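Local coordinates for uncharacterized protein (Bacteroides uniformis, PDB 4JPQ) that is of unknown function but probably binds carbohydrate through a beta-rich domain of carbohydrate-binding family 9, at residues K43-K48 / P193-W198; V39-D44 / S199-E204. All blocks are in the same frame, centred on the assembly; numbering follows the deposited sequence. Where two conformers were deposited one is given.

Contact 1 of 2, residues K43-K48 / P193-W198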
ATOM      1  N   LYS A  43      -6.891 -14.929 -14.480  1.00 69.38           N
ATOM      2  CA  LYS A  43      -7.392 -16.286 -14.141  1.00 75.90           C
ATOM      3  C   LYS A  43      -6.260 -17.319 -13.964  1.00 72.89           C
ATOM      4  O   LYS A  43      -6.481 -18.384 -13.392  1.00 81.13           O
ATOM      5  CB  LYS A  43      -8.397 -16.779 -15.192  1.00 89.57           C
ATOM      6  CG  LYS A  43      -9.619 -15.885 -15.440  1.00100.28           C
ATOM      7  CD  LYS A  43     -10.391 -16.362 -16.661  1.00123.18           C
ATOM      8  CE  LYS A  43     -11.473 -15.382 -17.128  1.00126.63           C
ATOM      9  NZ  LYS A  43     -12.701 -15.413 -16.293  1.00123.55           N
ATOM     10  N   ASP A  44      -5.071 -17.011 -14.493  1.00 69.92           N
ATOM     11  CA  ASP A  44      -3.836 -17.774 -14.245  1.00 65.98           C
ATOM     12  C   ASP A  44      -3.529 -17.907 -12.757  1.00 62.24           C
ATOM     13  O   ASP A  44      -3.009 -18.930 -12.332  1.00 63.26           O
ATOM     14  CB  ASP A  44      -2.576 -17.051 -14.789  1.00 63.59           C
ATOM     15  CG  ASP A  44      -2.725 -16.507 -16.173  1.00 67.72           C
ATOM     16  OD1 ASP A  44      -3.547 -15.582 -16.312  1.00 66.79           O
ATOM     17  OD2 ASP A  44      -1.976 -16.924 -17.076  1.00 72.11           O
ATOM     18  N   TYR A  45      -3.769 -16.830 -12.004  1.00 59.38           N
ATOM     19  CA  TYR A  45      -3.544 -16.781 -10.551  1.00 60.34           C
ATOM     20  C   TYR A  45      -4.896 -16.516  -9.897  1.00 56.59           C
ATOM     21  O   TYR A  45      -5.234 -15.355  -9.612  1.00 52.89           O
ATOM     22  CB  TYR A  45      -2.477 -15.726 -10.203  1.00 59.91           C
ATOM     23  CG  TYR A  45      -1.120 -16.082 -10.807  1.00 56.18           C
ATOM     24  CD1 TYR A  45      -0.234 -16.914 -10.128  1.00 58.70           C
ATOM     25  CD2 TYR A  45      -0.744 -15.615 -12.071  1.00 53.16           C
ATOM     26  CE1 TYR A  45       0.999 -17.253 -10.673  1.00 63.86           C
ATOM     27  CE2 TYR A  45       0.493 -15.949 -12.630  1.00 50.82           C
ATOM     28  CZ  TYR A  45       1.367 -16.773 -11.924  1.00 56.65           C
ATOM     29  OH  TYR A  45       2.597 -17.143 -12.438  1.00 53.57           O
ATOM     30  N   PRO A  46      -5.680 -17.598  -9.674  1.00 58.86           N
ATOM     31  CA  PRO A  46      -7.034 -17.472  -9.141  1.00 60.92           C
ATOM     32  C   PRO A  46      -7.181 -17.343  -7.635  1.00 57.87           C
ATOM     33  O   PRO A  46      -8.280 -16.990  -7.182  1.00 59.15           O
ATOM     34  CB  PRO A  46      -7.690 -18.783  -9.598  1.00 66.96           C
ATOM     35  CG  PRO A  46      -6.591 -19.762  -9.500  1.00 61.66           C
ATOM     36  CD  PRO A  46      -5.367 -19.018  -9.953  1.00 61.74           C
ATOM     37  N   TYR A  47      -6.123 -17.609  -6.870  1.00 59.64           N
ATOM     38  CA  TYR A  47      -6.206 -17.525  -5.410  1.00 54.99           C
ATOM     39  C   TYR A  47      -6.535 -16.093  -4.963  1.00 55.65           C
ATOM     40  O   TYR A  47      -5.814 -15.160  -5.305  1.00 45.69           O
ATOM     41  CB  TYR A  47      -4.925 -18.048  -4.742  1.00 48.91           C
ATOM     42  CG  TYR A  47      -4.921 -17.970  -3.231  1.00 48.51           C
ATOM     43  CD1 TYR A  47      -6.013 -18.429  -2.483  1.00 54.94           C
ATOM     44  CD2 TYR A  47      -3.800 -17.492  -2.529  1.00 46.00           C
ATOM     45  CE1 TYR A  47      -6.010 -18.367  -1.095  1.00 57.98           C
ATOM     46  CE2 TYR A  47      -3.787 -17.438  -1.139  1.00 46.57           C
ATOM     47  CZ  TYR A  47      -4.895 -17.874  -0.430  1.00 50.10           C
ATOM     48  OH  TYR A  47      -4.918 -17.822   0.933  1.00 49.52           O
ATOM     49  N   LYS A  48      -7.681 -15.947  -4.288  1.00 61.87           N
ATOM     50  CA  LYS A  48      -8.177 -14.679  -3.746  1.00 58.53           C
ATOM     51  C   LYS A  48      -8.211 -14.791  -2.217  1.00 54.26           C
ATOM     52  O   LYS A  48      -9.233 -15.200  -1.649  1.00 51.48           O
ATOM     53  CB  LYS A  48      -9.590 -14.368  -4.285  1.00 66.86           C
ATOM     54  CG  LYS A  48     -10.229 -13.066  -3.774  1.00 69.57           C
ATOM     55  CD  LYS A  48     -11.740 -13.037  -3.956  1.00 74.05           C
ATOM     56  CE  LYS A  48     -12.143 -12.995  -5.422  1.00 80.72           C
ATOM     57  NZ  LYS A  48     -13.614 -12.842  -5.577  1.00 84.94           N
ATOM     58  N   PRO A 193       1.278 -18.291  -4.998  1.00 46.54           N
ATOM     59  CA  PRO A 193       1.395 -16.880  -5.378  1.00 47.33           C
ATOM     60  C   PRO A 193       0.072 -16.388  -5.943  1.00 50.59           C
ATOM     61  O   PRO A 193      -0.711 -17.176  -6.483  1.00 50.77           O
ATOM     62  CB  PRO A 193       2.514 -16.866  -6.430  1.00 47.55           C
ATOM     63  CG  PRO A 193       3.240 -18.144  -6.249  1.00 48.93           C
ATOM     64  CD  PRO A 193       2.243 -19.133  -5.732  1.00 49.07           C
ATOM     65  N   HIS A 194      -0.163 -15.095  -5.798  1.00 51.48           N
ATOM     66  CA  HIS A 194      -1.420 -14.485  -6.208  1.00 48.15           C
ATOM     67  C   HIS A 194      -1.241 -13.014  -6.464  1.00 45.85           C
ATOM     68  O   HIS A 194      -0.241 -12.419  -6.049  1.00 46.90           O
ATOM     69  CB  HIS A 194      -2.438 -14.689  -5.113  1.00 47.79           C
ATOM     70  CG  HIS A 194      -1.981 -14.185  -3.790  1.00 48.29           C
ATOM     71  ND1 HIS A 194      -1.205 -14.934  -2.938  1.00 53.98           N
ATOM     72  CD2 HIS A 194      -2.155 -12.990  -3.192  1.00 49.19           C
ATOM     73  CE1 HIS A 194      -0.940 -14.223  -1.859  1.00 48.23           C
ATOM     74  NE2 HIS A 194      -1.502 -13.041  -1.993  1.00 44.79           N
ATOM     75  N   PHE A 195      -2.213 -12.440  -7.163  1.00 47.54           N
ATOM     76  CA  PHE A 195      -2.169 -11.027  -7.564  1.00 47.20           C
ATOM     77  C   PHE A 195      -3.564 -10.410  -7.526  1.00 44.91           C
ATOM     78  O   PHE A 195      -4.420 -10.762  -8.346  1.00 50.56           O
ATOM     79  CB  PHE A 195      -1.563 -10.927  -8.961  1.00 46.33           C
ATOM     80  CG  PHE A 195      -0.166 -11.433  -9.030  1.00 42.02           C
ATOM     81  CD1 PHE A 195       0.881 -10.670  -8.504  1.00 41.81           C
ATOM     82  CD2 PHE A 195       0.111 -12.689  -9.549  1.00 43.63           C
ATOM     83  CE1 PHE A 195       2.197 -11.132  -8.537  1.00 41.60           C
ATOM     84  CE2 PHE A 195       1.421 -13.167  -9.576  1.00 47.76           C
ATOM     85  CZ  PHE A 195       2.470 -12.384  -9.073  1.00 45.73           C
ATOM     86  N   LEU A 196      -3.770  -9.518  -6.556  1.00 46.51           N
ATOM     87  CA  LEU A 196      -5.046  -8.847  -6.290  1.00 50.14           C
ATOM     88  C   LEU A 196      -4.906  -7.336  -6.343  1.00 49.10           C
ATOM     89  O   LEU A 196      -3.868  -6.795  -5.958  1.00 47.31           O
ATOM     90  CB  LEU A 196      -5.572  -9.261  -4.918  1.00 48.63           C
ATOM     91  CG  LEU A 196      -6.493 -10.481  -4.844  1.00 56.24           C
ATOM     92  CD1 LEU A 196      -6.037 -11.665  -5.677  1.00 61.67           C
ATOM     93  CD2 LEU A 196      -6.697 -10.887  -3.391  1.00 60.89           C
ATOM     94  N   SER A 197      -5.950  -6.672  -6.843  1.00 50.27           N
ATOM     95  CA  SER A 197      -5.987  -5.202  -6.937  1.00 49.73           C
ATOM     96  C   SER A 197      -7.336  -4.652  -6.479  1.00 53.48           C
ATOM     97  O   SER A 197      -8.333  -5.395  -6.392  1.00 43.98           O
ATOM     98  CB  SER A 197      -5.719  -4.722  -8.364  1.00 43.03           C
ATOM     99  OG  SER A 197      -6.850  -4.944  -9.206  1.00 51.85           O
ATOM    100  N   TRP A 198      -7.343  -3.346  -6.199  1.00 52.25           N
ATOM    101  CA  TRP A 198      -8.548  -2.635  -5.789  1.00 52.18           C
ATOM    102  C   TRP A 198      -9.330  -2.242  -7.040  1.00 56.73           C
ATOM    103  O   TRP A 198     -10.480  -2.682  -7.214  1.00 56.57           O
ATOM    104  CB  TRP A 198      -8.204  -1.420  -4.910  1.00 57.32           C
ATOM    105  CG  TRP A 198      -9.344  -0.492  -4.721  1.00 57.52           C
ATOM    106  CD1 TRP A 198     -10.536  -0.757  -4.102  1.00 59.25           C
ATOM    107  CD2 TRP A 198      -9.411   0.855  -5.165  1.00 54.05           C
ATOM    108  NE1 TRP A 198     -11.341   0.352  -4.135  1.00 57.51           N
ATOM    109  CE2 TRP A 198     -10.671   1.358  -4.779  1.00 56.34           C
ATOM    110  CE3 TRP A 198      -8.524   1.696  -5.848  1.00 53.94           C
ATOM    111  CZ2 TRP A 198     -11.069   2.668  -5.056  1.00 62.64           C
ATOM    112  CZ3 TRP A 198      -8.917   3.002  -6.121  1.00 57.35           C
ATOM    113  CH2 TRP A 198     -10.183   3.475  -5.720  1.00 60.72           C
TER
HETATM  114  O   HOH W   1      -4.524 -13.844  -7.549  1.00 40.14           O
HETATM  115  O   HOH W   2      -3.110 -18.011  -7.646  1.00 48.07           O

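Contact 2 of 2, residues V39-D44 / S199-E204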
ATOM      1  N   VAL A  39     -10.032  -7.873  -6.565  1.00 51.79           N
ATOM      2  CA  VAL A  39     -10.137  -7.999  -8.015  1.00 56.74           C
ATOM      3  C   VAL A  39      -9.042  -8.962  -8.477  1.00 56.33           C
ATOM      4  O   VAL A  39      -7.855  -8.667  -8.337  1.00 49.60           O
ATOM      5  CB  VAL A  39     -10.070  -6.646  -8.747  1.00 63.43           C
ATOM      6  CG1 VAL A  39     -10.335  -6.821 -10.251  1.00 66.62           C
ATOM      7  CG2 VAL A  39     -11.104  -5.687  -8.160  1.00 62.64           C
ATOM      8  N   VAL A  40      -9.480 -10.105  -9.019  1.00 63.79           N
ATOM      9  CA  VAL A  40      -8.631 -11.163  -9.567  1.00 57.42           C
ATOM     10  C   VAL A  40      -8.594 -10.886 -11.064  1.00 60.85           C
ATOM     11  O   VAL A  40      -9.454 -11.347 -11.816  1.00 69.61           O
ATOM     12  CB  VAL A  40      -9.226 -12.565  -9.264  1.00 62.43           C
ATOM     13  CG1 VAL A  40      -8.385 -13.676  -9.887  1.00 69.26           C
ATOM     14  CG2 VAL A  40      -9.354 -12.780  -7.757  1.00 71.52           C
ATOM     15  N   ASN A  41      -7.605 -10.106 -11.489  1.00 63.15           N
ATOM     16  CA  ASN A  41      -7.478  -9.687 -12.899  1.00 56.92           C
ATOM     17  C   ASN A  41      -6.986 -10.754 -13.860  1.00 58.76           C
ATOM     18  O   ASN A  41      -7.271 -10.643 -15.051  1.00 65.73           O
ATOM     19  CB  ASN A  41      -6.547  -8.487 -13.021  1.00 54.12           C
ATOM     20  CG  ASN A  41      -7.073  -7.262 -12.305  1.00 58.63           C
ATOM     21  OD1 ASN A  41      -8.118  -6.730 -12.675  1.00 64.02           O
ATOM     22  ND2 ASN A  41      -6.333  -6.781 -11.299  1.00 51.31           N
ATOM     23  N   TRP A  42      -6.251 -11.760 -13.356  1.00 58.08           N
ATOM     24  CA  TRP A  42      -5.679 -12.832 -14.178  1.00 57.52           C
ATOM     25  C   TRP A  42      -6.099 -14.210 -13.673  1.00 59.30           C
ATOM     26  O   TRP A  42      -5.706 -14.613 -12.580  1.00 67.97           O
ATOM     27  CB  TRP A  42      -4.157 -12.689 -14.204  1.00 64.67           C
ATOM     28  CG  TRP A  42      -3.783 -11.300 -14.600  1.00 61.53           C
ATOM     29  CD1 TRP A  42      -3.746 -10.795 -15.859  1.00 61.81           C
ATOM     30  CD2 TRP A  42      -3.467 -10.223 -13.722  1.00 61.76           C
ATOM     31  NE1 TRP A  42      -3.407  -9.476 -15.827  1.00 64.27           N
ATOM     32  CE2 TRP A  42      -3.225  -9.092 -14.526  1.00 58.50           C
ATOM     33  CE3 TRP A  42      -3.357 -10.103 -12.324  1.00 64.81           C
ATOM     34  CZ2 TRP A  42      -2.881  -7.841 -13.984  1.00 56.61           C
ATOM     35  CZ3 TRP A  42      -3.014  -8.854 -11.785  1.00 58.77           C
ATOM     36  CH2 TRP A  42      -2.786  -7.739 -12.622  1.00 55.40           C
ATOM     37  N   LYS A  43      -6.891 -14.929 -14.480  1.00 69.38           N
ATOM     38  CA  LYS A  43      -7.392 -16.286 -14.141  1.00 75.90           C
ATOM     39  C   LYS A  43      -6.260 -17.319 -13.964  1.00 72.89           C
ATOM     40  O   LYS A  43      -6.481 -18.384 -13.392  1.00 81.13           O
ATOM     41  CB  LYS A  43      -8.397 -16.779 -15.192  1.00 89.57           C
ATOM     42  CG  LYS A  43      -9.619 -15.885 -15.440  1.00100.28           C
ATOM     43  CD  LYS A  43     -10.391 -16.362 -16.661  1.00123.18           C
ATOM     44  CE  LYS A  43     -11.473 -15.382 -17.128  1.00126.63           C
ATOM     45  NZ  LYS A  43     -12.701 -15.413 -16.293  1.00123.55           N
ATOM     46  N   ASP A  44      -5.071 -17.011 -14.493  1.00 69.92           N
ATOM     47  CA  ASP A  44      -3.836 -17.774 -14.245  1.00 65.98           C
ATOM     48  C   ASP A  44      -3.529 -17.907 -12.757  1.00 62.24           C
ATOM     49  O   ASP A  44      -3.009 -18.930 -12.332  1.00 63.26           O
ATOM     50  CB  ASP A  44      -2.576 -17.051 -14.789  1.00 63.59           C
ATOM     51  CG  ASP A  44      -2.725 -16.507 -16.173  1.00 67.72           C
ATOM     52  OD1 ASP A  44      -3.547 -15.582 -16.312  1.00 66.79           O
ATOM     53  OD2 ASP A  44      -1.976 -16.924 -17.076  1.00 72.11           O
ATOM     54  N   SER A 199      -8.718  -1.403  -7.878  1.00 53.14           N
ATOM     55  CA  SER A 199      -9.333  -0.980  -9.135  1.00 59.71           C
ATOM     56  C   SER A 199      -8.819  -1.965 -10.182  1.00 64.58           C
ATOM     57  O   SER A 199      -7.645  -2.392 -10.070  1.00 51.33           O
ATOM     58  CB  SER A 199      -8.978   0.455  -9.503  1.00 58.55           C
ATOM     59  OG  SER A 199      -9.625   0.823 -10.704  1.00 59.53           O
ATOM     60  N   PRO A 200      -9.666  -2.323 -11.196  1.00 60.63           N
ATOM     61  CA  PRO A 200      -9.230  -3.356 -12.151  1.00 65.67           C
ATOM     62  C   PRO A 200      -8.145  -2.943 -13.146  1.00 68.41           C
ATOM     63  O   PRO A 200      -7.997  -1.759 -13.451  1.00 77.78           O
ATOM     64  CB  PRO A 200     -10.528  -3.743 -12.885  1.00 71.84           C
ATOM     65  CG  PRO A 200     -11.628  -3.270 -12.002  1.00 76.99           C
ATOM     66  CD  PRO A 200     -11.089  -2.008 -11.397  1.00 66.58           C
ATOM     67  N   ILE A 201      -7.420  -3.953 -13.637  1.00 65.73           N
ATOM     68  CA  ILE A 201      -6.309  -3.816 -14.597  1.00 65.77           C
ATOM     69  C   ILE A 201      -6.601  -4.750 -15.767  1.00 68.19           C
ATOM     70  O   ILE A 201      -6.927  -5.921 -15.545  1.00 72.09           O
ATOM     71  CB  ILE A 201      -4.950  -4.194 -13.958  1.00 66.21           C
ATOM     72  CG1 ILE A 201      -4.589  -3.204 -12.843  1.00 69.84           C
ATOM     73  CG2 ILE A 201      -3.841  -4.233 -15.011  1.00 71.75           C
ATOM     74  CD1 ILE A 201      -3.467  -3.665 -11.938  1.00 70.81           C
ATOM     75  N   GLY A 202      -6.449  -4.231 -16.992  1.00 66.25           N
ATOM     76  CA  GLY A 202      -6.738  -4.968 -18.226  1.00 72.04           C
ATOM     77  C   GLY A 202      -5.531  -5.330 -19.077  1.00 73.16           C
ATOM     78  O   GLY A 202      -5.650  -5.418 -20.290  1.00 88.64           O
ATOM     79  N   LEU A 203      -4.378  -5.544 -18.449  1.00 71.56           N
ATOM     80  CA  LEU A 203      -3.161  -5.939 -19.153  1.00 73.40           C
ATOM     81  C   LEU A 203      -3.234  -7.448 -19.244  1.00 75.14           C
ATOM     82  O   LEU A 203      -3.799  -8.095 -18.349  1.00 76.56           O
ATOM     83  CB  LEU A 203      -1.912  -5.457 -18.414  1.00 74.23           C
ATOM     84  CG  LEU A 203      -1.809  -3.927 -18.269  1.00 77.20           C
ATOM     85  CD1 LEU A 203      -0.692  -3.535 -17.314  1.00 73.02           C
ATOM     86  CD2 LEU A 203      -1.639  -3.234 -19.616  1.00 78.12           C
ATOM     87  N   GLU A 204      -2.620  -8.015 -20.284  1.00 75.62           N
ATOM     88  CA  GLU A 204      -2.653  -9.468 -20.551  0.50 79.54           C
ATOM     89  C   GLU A 204      -2.099 -10.387 -19.437  1.00 74.13           C
ATOM     90  O   GLU A 204      -2.421 -11.560 -19.408  1.00 77.91           O
ATOM     91  CB  GLU A 204      -1.976  -9.821 -21.896  0.50 83.38           C
ATOM     92  CG  GLU A 204      -0.495  -9.478 -22.015  0.50 79.97           C
ATOM     93  CD  GLU A 204       0.198 -10.252 -23.122  0.50 78.02           C
ATOM     94  OE1 GLU A 204      -0.492 -10.924 -23.924  0.50 72.87           O
ATOM     95  OE2 GLU A 204       1.444 -10.201 -23.166  0.50 75.95           O
TER

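Contact 1 of 2, residues K43-K48 / P193-W198
The Y45 ring is overlapped on one face by the edge of F195, whose CE2 stands over the ring centre. The two planes are perpendicular and the centroids 5.2 Å apart, a T-shaped stack in which Y45 offers the face and F195 the rim. The nearest atoms are F195 CD2 and Y45 CG, at 3.8 Å. Both residues place CG anti to the carbonyl carbon (chi1 -63° in Y45, -62° in F195), and the two side chains lie side by side, pointing the same way. P193 O reaches the edge of the tyrosine ring, near CD1. A second, offset edge-to-face pair forms between Y47 and H194: the edge of Y47 is turned to the imidazole, with Y47 CD2 3.7 Å from H194 ND1. The polar atoms of both rings have partners elsewhere: Y47 OH bonds to A71 N, H194 ND1 to T192 O and H194 NE2 to K185 NZ.

Within the beta-rich fold of this carbohydrate-binding family 9 protein, the contact lays the loop that precedes strand 50-57 against strand 195-197 and its approach. A bound CXS molecule, probably from the crystallisation liquor, lies about 3 Å from the Y45 side chain.

Two waters join the backbones where the rings do not. Water 1 accepts from F195 N at 2.7 Å and lies within hydrogen-bonding distance of Y45 O and Y47 O, while water 2 accepts from Y47 N and donates to P193 O at 2.8 Å. L196 CD1 also packs against Y47 O, 3.5 Å away, and L196 CD2 touches CA and CG of K48.

Contact 2 of 2, residues V39-D44 / S199-E204
W42 and N41 carry this contact through one hydrogen bond each. The indole NE1 of W42 donates to L203 O at 2.9 Å; the acceptor lies close to the ring plane, although the N-H stands above the plane of the L203 carbonyl. The CB bond of W42 does not point straight at 199-204, yet with CG beside the backbone N (chi1 -52°) the end of the indole comes nearer to it, and CZ2 meets I201 CG2 at 3.9 Å. N41 OD1 accepts from I201 N at 3.0 Å, with a nearly straight N-H...O angle of 179° but the donor well above the carboxamide plane. Its ND2 bonds to S197 OG, so both ends of the amide are gripped and its rotation is fixed. The CB of N41 covers one face of the W42 indole. An alanine in place of W42 would probably leave L203 O without its indole donor and open a gap beside I201 CG2. V39 CG1 adds an apolar touch on P200 CB, 4.1 Å away. Residues 39-42 and 200-204 run almost parallel, 3° apart, within two loops, one leading from strand 35-36 to strand 50-57 and the other from strand 195-197 to strand 215-219, with W42 also packing on F195 of strand 195-197.

From the N terminus, the chain passes strand 35-36 and enters the loop that supplies the first segment of both contacts, 39-44 and then 43-48, which share K43 and D44. After strand 50-57 and most of the remaining strands it returns as 193-198 and continues directly into 199-204. Contact 1 therefore closes the inner loop, of 144 intervening residues, and contact 2 the outer one, of 154; they nest without crossing. Their centres are 8 Å apart, and S197 joins them: its O takes V39 N in a probable hydrogen bond, and its side chain also reaches contact 2. Together they tie one loop to strand 195-197 and to the loop that follows it.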